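Local coordinates for protein OS-9 homolog (Saccharomyces cerevisiae, PDB 2YMA) that is an endoplasmic reticulum lectin, here its dimerization domain, that targets misfolded lumenal glycoproteins for degradation as part of the HRD1 ubiquitin ligase complex, at residues I17-R27 against N60-V71; L79-A89 against T101-S109. All coordinates share one frame; numbering follows the deposited sequence.

Contact 1: I17-R27 against N60-V71; sequences IFLGSGIYFLR and NAINKMLSLRLV
L19 and A61 mark the closest backbone approach, 4.7 Å between their CA atoms, where strand 17-20 passes helix 60-67 with the axes 7.0 Å apart and their directions 132° from each other. L19 CB rests on A61 CB at 3.6 Å. Its CD1 reaches along the helix to M65 CB, and CD2 turns toward L68 and L70. A61 CB also receives I23 CD1 at 3.8 Å, so L19 and I23, one from each strand of the hairpin, pack on the same methyl. L19 and G20 together face I23 in a classic beta bulge, just at the type I' turn G20-I23. F25 has CG anti to its backbone N (chi1 -170°), which swings the ring toward the helix and the loop after it. L70 CD1 makes a CH-pi contact over one face, 4.0 Å from the ring centroid. M65 SD approaches obliquely, 3.7 Å from F25 CE1, a Met-aromatic contact in which the two side chains cross at about a right angle. I17 CD1 and L70 CD2 meet tip to tip at the more open side, while the aliphatic part of K64 runs past the carbonyl oxygens of F18 and L19. The polar link lies beyond the helix, after the Schellman motif at R69: R27 NH2 donates to L70 O over 2.7 Å, the oxygen lying near the guanidinium plane, and NH1 adds a weak bond to the same oxygen. A salt bridge from R27 NH2 to D35 gives the guanidinium a second partner. The hairpin of strands 14-20 and 23-28 thus lies against the C-terminal half of helix 52-67 and the loop after it, with strand 36-39 pairing alongside 23-28 and L37 touching F25.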
loop_
_atom_site.group_PDB
_atom_site.type_symbol
_atom_site.label_atom_id
_atom_site.label_comp_id
_atom_site.label_asym_id
_atom_site.label_seq_id
_atom_site.Cartn_x
_atom_site.Cartn_y
_atom_site.Cartn_z
ATOM N N ILE A 17 -18.375 -12.010 6.639
ATOM C CA ILE A 17 -19.071 -12.362 5.414
ATOM C C ILE A 17 -18.210 -13.366 4.647
ATOM O O ILE A 17 -17.048 -13.100 4.323
ATOM C CB ILE A 17 -19.308 -11.119 4.536
ATOM C CG1 ILE A 17 -20.160 -10.088 5.287
ATOM C CG2 ILE A 17 -19.940 -11.512 3.208
ATOM C CD1 ILE A 17 -20.238 -8.733 4.591
ATOM N N PHE A 18 -18.792 -14.521 4.371
ATOM C CA PHE A 18 -18.100 -15.615 3.707
ATOM C C PHE A 18 -17.749 -15.328 2.246
ATOM O O PHE A 18 -18.641 -15.107 1.419
ATOM C CB PHE A 18 -18.971 -16.870 3.775
ATOM C CG PHE A 18 -18.266 -18.114 3.343
ATOM C CD1 PHE A 18 -17.048 -18.462 3.910
ATOM C CD2 PHE A 18 -18.817 -18.944 2.376
ATOM C CE1 PHE A 18 -16.385 -19.610 3.521
ATOM C CE2 PHE A 18 -18.156 -20.104 1.980
ATOM C CZ PHE A 18 -16.943 -20.437 2.558
ATOM N N LEU A 19 -16.452 -15.355 1.932
ATOM C CA LEU A 19 -15.986 -15.161 0.557
ATOM C C LEU A 19 -15.732 -16.504 -0.125
ATOM O O LEU A 19 -15.449 -16.582 -1.328
ATOM C CB LEU A 19 -14.716 -14.317 0.537
ATOM C CG LEU A 19 -14.847 -12.908 1.122
ATOM C CD1 LEU A 19 -13.606 -12.090 0.794
ATOM C CD2 LEU A 19 -16.093 -12.234 0.577
ATOM N N GLY A 20 -15.825 -17.568 0.658
ATOM C CA GLY A 20 -15.532 -18.891 0.151
ATOM C C GLY A 20 -14.084 -19.270 0.357
ATOM O O GLY A 20 -13.275 -18.448 0.792
ATOM N N SER A 21 -13.769 -20.525 0.041
ATOM C CA SER A 21 -12.417 -21.064 0.164
ATOM C C SER A 21 -11.844 -20.912 1.579
ATOM O O SER A 21 -10.643 -20.737 1.736
ATOM C CB SER A 21 -11.477 -20.407 -0.856
ATOM O OG SER A 21 -11.841 -20.729 -2.187
ATOM N N GLY A 22 -12.702 -20.980 2.596
ATOM C CA GLY A 22 -12.279 -20.786 3.977
ATOM C C GLY A 22 -11.825 -19.371 4.319
ATOM O O GLY A 22 -11.066 -19.173 5.271
ATOM N N ILE A 23 -12.287 -18.384 3.553
ATOM C CA ILE A 23 -11.884 -16.994 3.771
ATOM C C ILE A 23 -13.093 -16.118 4.078
ATOM O O ILE A 23 -14.135 -16.229 3.427
ATOM C CB ILE A 23 -11.126 -16.435 2.539
ATOM C CG1 ILE A 23 -9.929 -17.325 2.214
ATOM C CG2 ILE A 23 -10.683 -15.005 2.773
ATOM C CD1 ILE A 23 -9.188 -16.935 0.948
ATOM N N TYR A 24 -12.959 -15.247 5.069
ATOM C CA TYR A 24 -14.050 -14.347 5.431
ATOM C C TYR A 24 -13.675 -12.880 5.370
ATOM O O TYR A 24 -12.599 -12.480 5.825
ATOM C CB TYR A 24 -14.539 -14.645 6.839
ATOM C CG TYR A 24 -15.311 -15.922 6.941
ATOM C CD1 TYR A 24 -14.651 -17.139 7.138
ATOM C CD2 TYR A 24 -16.707 -15.923 6.838
ATOM C CE1 TYR A 24 -15.362 -18.343 7.227
ATOM C CE2 TYR A 24 -17.430 -17.108 6.929
ATOM C CZ TYR A 24 -16.753 -18.318 7.129
ATOM O OH TYR A 24 -17.468 -19.494 7.228
ATOM N N PHE A 25 -14.584 -12.081 4.827
ATOM C CA PHE A 25 -14.465 -10.631 4.905
ATOM C C PHE A 25 -14.963 -10.194 6.288
ATOM O O PHE A 25 -16.107 -10.472 6.671
ATOM C CB PHE A 25 -15.298 -9.974 3.786
ATOM C CG PHE A 25 -15.061 -8.492 3.619
ATOM C CD1 PHE A 25 -14.056 -8.025 2.782
ATOM C CD2 PHE A 25 -15.856 -7.570 4.282
ATOM C CE1 PHE A 25 -13.838 -6.655 2.612
ATOM C CE2 PHE A 25 -15.652 -6.206 4.117
ATOM C CZ PHE A 25 -14.643 -5.748 3.283
ATOM N N LEU A 26 -14.111 -9.517 7.042
ATOM C CA LEU A 26 -14.511 -8.999 8.351
ATOM C C LEU A 26 -14.811 -7.519 8.254
ATOM O O LEU A 26 -13.907 -6.691 8.067
ATOM C CB LEU A 26 -13.409 -9.226 9.392
ATOM C CG LEU A 26 -13.168 -10.705 9.680
ATOM C CD1 LEU A 26 -12.151 -10.917 10.799
ATOM C CD2 LEU A 26 -14.488 -11.329 10.036
ATOM N N ARG A 27 -16.085 -7.183 8.369
ATOM C CA ARG A 27 -16.471 -5.792 8.311
ATOM C C ARG A 27 -16.774 -5.264 9.687
ATOM O O ARG A 27 -17.726 -5.697 10.326
ATOM C CB ARG A 27 -17.697 -5.572 7.440
ATOM C CG ARG A 27 -18.295 -4.206 7.731
ATOM C CD ARG A 27 -18.613 -3.427 6.484
ATOM N NE ARG A 27 -17.466 -3.205 5.604
ATOM C CZ ARG A 27 -17.600 -2.989 4.297
ATOM N NH1 ARG A 27 -18.823 -2.989 3.762
ATOM N NH2 ARG A 27 -16.538 -2.782 3.525
ATOM N N ASN A 60 -10.151 -16.312 -5.736
ATOM C CA ASN A 60 -11.595 -16.540 -5.738
ATOM C C ASN A 60 -12.317 -15.663 -4.726
ATOM O O ASN A 60 -13.373 -15.085 -5.022
ATOM C CB ASN A 60 -11.925 -18.009 -5.429
ATOM C CG ASN A 60 -11.381 -18.963 -6.462
ATOM O OD1 ASN A 60 -11.224 -18.608 -7.631
ATOM N ND2 ASN A 60 -11.080 -20.186 -6.035
ATOM N N ALA A 61 -11.757 -15.580 -3.522
ATOM C CA ALA A 61 -12.359 -14.766 -2.469
ATOM C C ALA A 61 -12.420 -13.280 -2.863
ATOM O O ALA A 61 -13.411 -12.588 -2.565
ATOM C CB ALA A 61 -11.603 -14.949 -1.158
ATOM N N ILE A 62 -11.363 -12.799 -3.529
ATOM C CA ILE A 62 -11.280 -11.402 -3.963
ATOM C C ILE A 62 -12.357 -11.116 -4.994
ATOM O O ILE A 62 -13.084 -10.121 -4.888
ATOM C CB ILE A 62 -9.880 -11.035 -4.537
ATOM C CG1 ILE A 62 -8.820 -11.053 -3.431
ATOM C CG2 ILE A 62 -9.897 -9.674 -5.200
ATOM C CD1 ILE A 62 -9.221 -10.290 -2.199
ATOM N N ASN A 63 -12.476 -11.997 -5.982
ATOM C CA ASN A 63 -13.537 -11.862 -6.981
ATOM C C ASN A 63 -14.920 -11.806 -6.359
ATOM O O ASN A 63 -15.761 -11.018 -6.780
ATOM C CB ASN A 63 -13.470 -12.975 -8.016
ATOM C CG ASN A 63 -12.389 -12.732 -9.045
ATOM O OD1 ASN A 63 -12.164 -11.598 -9.465
ATOM N ND2 ASN A 63 -11.704 -13.789 -9.447
ATOM N N LYS A 64 -15.147 -12.635 -5.349
ATOM C CA LYS A 64 -16.427 -12.639 -4.649
ATOM C C LYS A 64 -16.633 -11.317 -3.906
ATOM O O LYS A 64 -17.713 -10.716 -3.958
ATOM C CB LYS A 64 -16.518 -13.829 -3.672
ATOM C CG LYS A 64 -17.859 -13.935 -2.950
ATOM C CD LYS A 64 -18.640 -15.166 -3.388
ATOM C CE LYS A 64 -19.451 -15.716 -2.220
ATOM N NZ LYS A 64 -20.053 -17.047 -2.515
ATOM N N MET A 65 -15.593 -10.884 -3.200
ATOM C CA MET A 65 -15.612 -9.615 -2.484
ATOM C C MET A 65 -16.028 -8.494 -3.428
ATOM O O MET A 65 -16.876 -7.660 -3.090
ATOM C CB MET A 65 -14.231 -9.320 -1.916
ATOM C CG MET A 65 -14.122 -8.018 -1.152
ATOM S SD MET A 65 -12.409 -7.733 -0.595
ATOM C CE MET A 65 -11.655 -7.240 -2.143
ATOM N N LEU A 66 -15.428 -8.484 -4.615
ATOM C CA LEU A 66 -15.754 -7.492 -5.638
ATOM C C LEU A 66 -17.184 -7.598 -6.183
ATOM O O LEU A 66 -17.864 -6.576 -6.346
ATOM C CB LEU A 66 -14.732 -7.546 -6.774
ATOM C CG LEU A 66 -13.342 -7.088 -6.326
ATOM C CD1 LEU A 66 -12.278 -7.363 -7.385
ATOM C CD2 LEU A 66 -13.392 -5.620 -5.961
ATOM N N SER A 67 -17.631 -8.826 -6.453
ATOM C CA SER A 67 -19.002 -9.098 -6.901
ATOM C C SER A 67 -20.016 -8.574 -5.907
ATOM O O SER A 67 -21.060 -8.039 -6.284
ATOM C CB SER A 67 -19.219 -10.602 -7.075
ATOM O OG SER A 67 -18.324 -11.120 -8.043
ATOM N N LEU A 68 -19.698 -8.748 -4.630
ATOM C CA LEU A 68 -20.566 -8.306 -3.556
ATOM C C LEU A 68 -20.570 -6.782 -3.403
ATOM O O LEU A 68 -21.434 -6.220 -2.723
ATOM C CB LEU A 68 -20.181 -9.004 -2.246
ATOM C CG LEU A 68 -20.504 -10.507 -2.215
ATOM C CD1 LEU A 68 -20.179 -11.130 -0.874
ATOM C CD2 LEU A 68 -21.971 -10.718 -2.549
ATOM N N ARG A 69 -19.619 -6.114 -4.056
ATOM C CA ARG A 69 -19.462 -4.664 -3.937
ATOM C C ARG A 69 -19.242 -4.217 -2.484
ATOM O O ARG A 69 -19.764 -3.186 -2.056
ATOM C CB ARG A 69 -20.669 -3.928 -4.536
ATOM C CG ARG A 69 -20.705 -3.882 -6.056
ATOM C CD ARG A 69 -22.087 -3.447 -6.557
ATOM N NE ARG A 69 -22.935 -4.577 -6.937
ATOM C CZ ARG A 69 -24.250 -4.625 -6.749
ATOM N NH1 ARG A 69 -24.874 -3.608 -6.175
ATOM N NH2 ARG A 69 -24.938 -5.691 -7.129
ATOM N N LEU A 70 -18.455 -4.985 -1.739
ATOM C CA LEU A 70 -18.226 -4.706 -0.326
ATOM C C LEU A 70 -17.293 -3.523 -0.086
ATOM O O LEU A 70 -17.330 -2.905 0.980
ATOM C CB LEU A 70 -17.657 -5.946 0.372
ATOM C CG LEU A 70 -18.562 -7.171 0.351
ATOM C CD1 LEU A 70 -17.887 -8.311 1.058
ATOM C CD2 LEU A 70 -19.883 -6.820 1.020
ATOM N N VAL A 71 -16.432 -3.209 -1.047
ATOM C CA VAL A 71 -15.475 -2.149 -0.779
ATOM C C VAL A 71 -15.760 -0.882 -1.567
ATOM O O VAL A 71 -16.124 -0.907 -2.752
ATOM C CB VAL A 71 -13.962 -2.573 -0.907
ATOM C CG1 VAL A 71 -13.744 -4.043 -0.623
ATOM C CG2 VAL A 71 -13.381 -2.150 -2.211
#

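Contact 2: L79-A89 against T101-S109; sequences LQPGDSCVWLA and TLSLNILNS
W87 turns the edge of its indole toward strand 101-106: near the ring plane lie L104 CB, 4.0 Å from W87 CE3, and L102 CD1, 4.1 Å from W87 CZ3. F129 of strand 129-133 meets the same ring edge-to-face. With CG anti to the backbone N (chi1 -180°), W87 brings the benzo edge of its indole to the two leucine side chains, which it crosses obliquely. The amide of N105 is on the opposite face of the sheet, where its OD1 comes 3.8 Å from V86 CG2. That amide is engaged across the dimer, N105 ND2 being hydrogen-bonded to N105 OD1 of the second subunit. Strands 84-92 and 98-106 form an antiparallel beta hairpin, in which segments 84-89 and 101-106 have directions 177° apart. C85-I106, W87-L104 and A89-L102 are hydrogen-bonded pairs, each joined by two N-H...O bonds; L104 N to W87 O is 2.8 Å with an N-H...O angle of 163°. V86-N105 and L88-S103 are the non-hydrogen-bonded pairs between them, where CA-H...O contacts such as L88 CA to L102 O fill in. Alternation sends C85, W87, A89, L102, L104 and I106 to the side covered at its centre by helix 52-67, and V86, L88, S103 and N105 to the other, where L130 of the second subunit packs on V86, L88 and S103. At the end of the hairpin away from its connecting turn, C85 SG touches I106 CD1 at 3.8 Å, and L79 CD2 meets that methyl tip to tip. Before the strand, the type II turn Q80-D83 is braced by Q80 N donating to D83 OD2 from above the carboxylate plane, while D83 OD1 accepts from G135 N.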
loop_
_atom_site.group_PDB
_atom_site.type_symbol
_atom_site.label_atom_id
_atom_site.label_comp_id
_atom_site.label_asym_id
_atom_site.label_seq_id
_atom_site.Cartn_x
_atom_site.Cartn_y
_atom_site.Cartn_z
ATOM N N LEU A 79 -16.325 0.753 -5.321
ATOM C CA LEU A 79 -15.328 0.301 -6.280
ATOM C C LEU A 79 -15.992 -0.383 -7.464
ATOM O O LEU A 79 -16.517 -1.490 -7.338
ATOM C CB LEU A 79 -14.346 -0.658 -5.597
ATOM C CG LEU A 79 -13.036 -0.955 -6.328
ATOM C CD1 LEU A 79 -12.338 0.337 -6.646
ATOM C CD2 LEU A 79 -12.141 -1.822 -5.473
ATOM N N GLN A 80 -15.964 0.279 -8.613
ATOM C CA GLN A 80 -16.602 -0.235 -9.816
ATOM C C GLN A 80 -15.563 -0.649 -10.849
ATOM O O GLN A 80 -14.481 -0.076 -10.897
ATOM C CB GLN A 80 -17.522 0.826 -10.414
ATOM N N PRO A 81 -15.883 -1.660 -11.675
ATOM C CA PRO A 81 -15.012 -2.070 -12.781
ATOM C C PRO A 81 -14.546 -0.867 -13.585
ATOM O O PRO A 81 -15.308 0.081 -13.756
ATOM C CB PRO A 81 -15.933 -2.946 -13.624
ATOM C CG PRO A 81 -16.824 -3.580 -12.618
ATOM C CD PRO A 81 -17.065 -2.533 -11.561
ATOM N N GLY A 82 -13.310 -0.905 -14.068
ATOM C CA GLY A 82 -12.722 0.243 -14.734
ATOM C C GLY A 82 -11.807 1.004 -13.791
ATOM O O GLY A 82 -10.844 1.634 -14.218
ATOM N N ASP A 83 -12.116 0.943 -12.500
ATOM C CA ASP A 83 -11.271 1.538 -11.473
ATOM C C ASP A 83 -9.996 0.712 -11.255
ATOM O O ASP A 83 -9.931 -0.459 -11.619
ATOM C CB ASP A 83 -12.040 1.677 -10.153
ATOM C CG ASP A 83 -13.214 2.652 -10.246
ATOM O OD1 ASP A 83 -13.247 3.469 -11.190
ATOM O OD2 ASP A 83 -14.099 2.616 -9.361
ATOM N N SER A 84 -8.982 1.339 -10.680
ATOM C CA SER A 84 -7.724 0.669 -10.340
ATOM C C SER A 84 -7.277 1.177 -8.977
ATOM O O SER A 84 -7.614 2.295 -8.591
ATOM C CB SER A 84 -6.640 0.949 -11.388
ATOM O OG SER A 84 -6.318 2.327 -11.427
ATOM N N CYS A 85 -6.521 0.374 -8.239
ATOM C CA CYS A 85 -6.206 0.744 -6.864
ATOM C C CYS A 85 -5.131 -0.133 -6.263
ATOM O O CYS A 85 -4.750 -1.147 -6.841
ATOM C CB CYS A 85 -7.458 0.616 -5.999
ATOM S SG CYS A 85 -8.009 -1.119 -5.789
ATOM N N VAL A 86 -4.649 0.284 -5.096
ATOM C CA VAL A 86 -3.874 -0.573 -4.228
ATOM C C VAL A 86 -4.599 -0.638 -2.888
ATOM O O VAL A 86 -4.731 0.373 -2.180
ATOM C CB VAL A 86 -2.426 -0.073 -4.017
ATOM C CG1 VAL A 86 -1.743 -0.908 -2.941
ATOM C CG2 VAL A 86 -1.664 -0.172 -5.301
ATOM N N TRP A 87 -5.078 -1.835 -2.565
ATOM C CA TRP A 87 -5.931 -2.059 -1.405
ATOM C C TRP A 87 -5.224 -3.056 -0.492
ATOM O O TRP A 87 -4.702 -4.070 -0.966
ATOM C CB TRP A 87 -7.297 -2.592 -1.878
ATOM C CG TRP A 87 -8.324 -2.872 -0.783
ATOM C CD1 TRP A 87 -9.217 -1.979 -0.233
ATOM C CD2 TRP A 87 -8.574 -4.129 -0.137
ATOM N NE1 TRP A 87 -9.996 -2.607 0.713
ATOM C CE2 TRP A 87 -9.624 -3.922 0.792
ATOM C CE3 TRP A 87 -8.015 -5.411 -0.253
ATOM C CZ2 TRP A 87 -10.120 -4.950 1.604
ATOM C CZ3 TRP A 87 -8.515 -6.436 0.552
ATOM C CH2 TRP A 87 -9.553 -6.195 1.471
ATOM N N LEU A 88 -5.186 -2.769 0.807
ATOM C CA LEU A 88 -4.439 -3.599 1.759
ATOM C C LEU A 88 -5.327 -4.018 2.903
ATOM O O LEU A 88 -6.180 -3.253 3.341
ATOM C CB LEU A 88 -3.291 -2.821 2.418
ATOM C CG LEU A 88 -2.226 -1.988 1.737
ATOM C CD1 LEU A 88 -2.851 -0.819 0.992
ATOM C CD2 LEU A 88 -1.303 -1.492 2.838
ATOM N N ALA A 89 -5.066 -5.201 3.439
ATOM C CA ALA A 89 -5.800 -5.688 4.597
ATOM C C ALA A 89 -4.973 -6.701 5.371
ATOM O O ALA A 89 -4.232 -7.507 4.778
ATOM C CB ALA A 89 -7.135 -6.304 4.158
ATOM N N THR A 101 -0.033 -9.541 5.522
ATOM C CA THR A 101 -0.784 -8.449 4.937
ATOM C C THR A 101 -1.055 -8.809 3.478
ATOM O O THR A 101 -0.159 -9.265 2.757
ATOM C CB THR A 101 -0.046 -7.085 5.098
ATOM O OG1 THR A 101 -0.114 -6.661 6.471
ATOM C CG2 THR A 101 -0.679 -6.019 4.240
ATOM N N LEU A 102 -2.309 -8.651 3.064
ATOM C CA LEU A 102 -2.682 -8.888 1.680
ATOM C C LEU A 102 -2.609 -7.569 0.925
ATOM O O LEU A 102 -3.183 -6.562 1.340
ATOM C CB LEU A 102 -4.095 -9.480 1.600
ATOM C CG LEU A 102 -4.648 -10.115 0.313
ATOM C CD1 LEU A 102 -5.584 -9.189 -0.365
ATOM C CD2 LEU A 102 -3.572 -10.560 -0.658
ATOM N N SER A 103 -1.867 -7.577 -0.170
ATOM C CA SER A 103 -1.829 -6.444 -1.072
ATOM C C SER A 103 -2.592 -6.808 -2.336
ATOM O O SER A 103 -2.262 -7.791 -3.004
ATOM C CB SER A 103 -0.375 -6.093 -1.416
ATOM O OG SER A 103 -0.305 -5.097 -2.423
ATOM N N LEU A 104 -3.605 -6.006 -2.666
ATOM C CA LEU A 104 -4.412 -6.221 -3.869
ATOM C C LEU A 104 -4.229 -5.047 -4.812
ATOM O O LEU A 104 -4.576 -3.908 -4.482
ATOM C CB LEU A 104 -5.904 -6.365 -3.514
ATOM C CG LEU A 104 -6.837 -6.300 -4.728
ATOM C CD1 LEU A 104 -6.520 -7.419 -5.740
ATOM C CD2 LEU A 104 -8.293 -6.341 -4.296
ATOM N N ASN A 105 -3.688 -5.325 -5.990
ATOM C CA ASN A 105 -3.363 -4.264 -6.928
ATOM C C ASN A 105 -4.198 -4.430 -8.172
ATOM O O ASN A 105 -3.874 -5.213 -9.067
ATOM C CB ASN A 105 -1.860 -4.254 -7.268
ATOM C CG ASN A 105 -1.461 -3.091 -8.189
ATOM O OD1 ASN A 105 -2.241 -2.158 -8.437
ATOM N ND2 ASN A 105 -0.231 -3.144 -8.693
ATOM N N ILE A 106 -5.294 -3.693 -8.220
ATOM C CA ILE A 106 -6.175 -3.790 -9.355
ATOM C C ILE A 106 -5.673 -2.863 -10.450
ATOM O O ILE A 106 -5.516 -1.656 -10.249
ATOM C CB ILE A 106 -7.598 -3.476 -8.958
ATOM C CG1 ILE A 106 -8.051 -4.490 -7.909
ATOM C CG2 ILE A 106 -8.491 -3.475 -10.187
ATOM C CD1 ILE A 106 -9.457 -4.280 -7.427
ATOM N N LEU A 107 -5.407 -3.450 -11.609
ATOM C CA LEU A 107 -4.727 -2.746 -12.677
ATOM C C LEU A 107 -5.729 -2.195 -13.677
ATOM O O LEU A 107 -5.557 -1.095 -14.201
ATOM C CB LEU A 107 -3.746 -3.699 -13.346
ATOM C CG LEU A 107 -2.785 -4.285 -12.309
ATOM C CD1 LEU A 107 -2.170 -5.575 -12.796
ATOM C CD2 LEU A 107 -1.713 -3.278 -11.944
ATOM N N ASN A 108 -6.782 -2.974 -13.909
ATOM C CA ASN A 108 -7.889 -2.606 -14.781
ATOM C C ASN A 108 -9.044 -3.565 -14.518
ATOM O O ASN A 108 -8.978 -4.374 -13.590
ATOM C CB ASN A 108 -7.464 -2.675 -16.246
ATOM C CG ASN A 108 -6.747 -3.972 -16.587
ATOM O OD1 ASN A 108 -7.243 -5.078 -16.323
ATOM N ND2 ASN A 108 -5.560 -3.842 -17.164
ATOM N N SER A 109 -10.092 -3.495 -15.333
ATOM C CA SER A 109 -11.275 -4.329 -15.111
ATOM C C SER A 109 -11.037 -5.833 -15.296
ATOM O O SER A 109 -11.890 -6.646 -14.934
ATOM C CB SER A 109 -12.438 -3.865 -15.991
ATOM O OG SER A 109 -12.032 -3.729 -17.339
#

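Helix 52-67, part of contact 1, also packs on contact 2, and both contacts reach the same mixed sheet, with centres about 14 Å apart. Contact 1 sets one side of the helix and the loop after it against the N-terminal hairpin, mainly by side-chain packing; contact 2 joins two neighbouring strands through regular backbone bonds. They meet where M65 SD packs on W87 CH2 and I62 on L104, while V71 O and L79 N probably share a hydrogen bond. Both are partly buried, with interior apolar residues and more exposed margins. They differ in their relation to the dimer: the second subunit touches contact 2 but neither segment of contact 1.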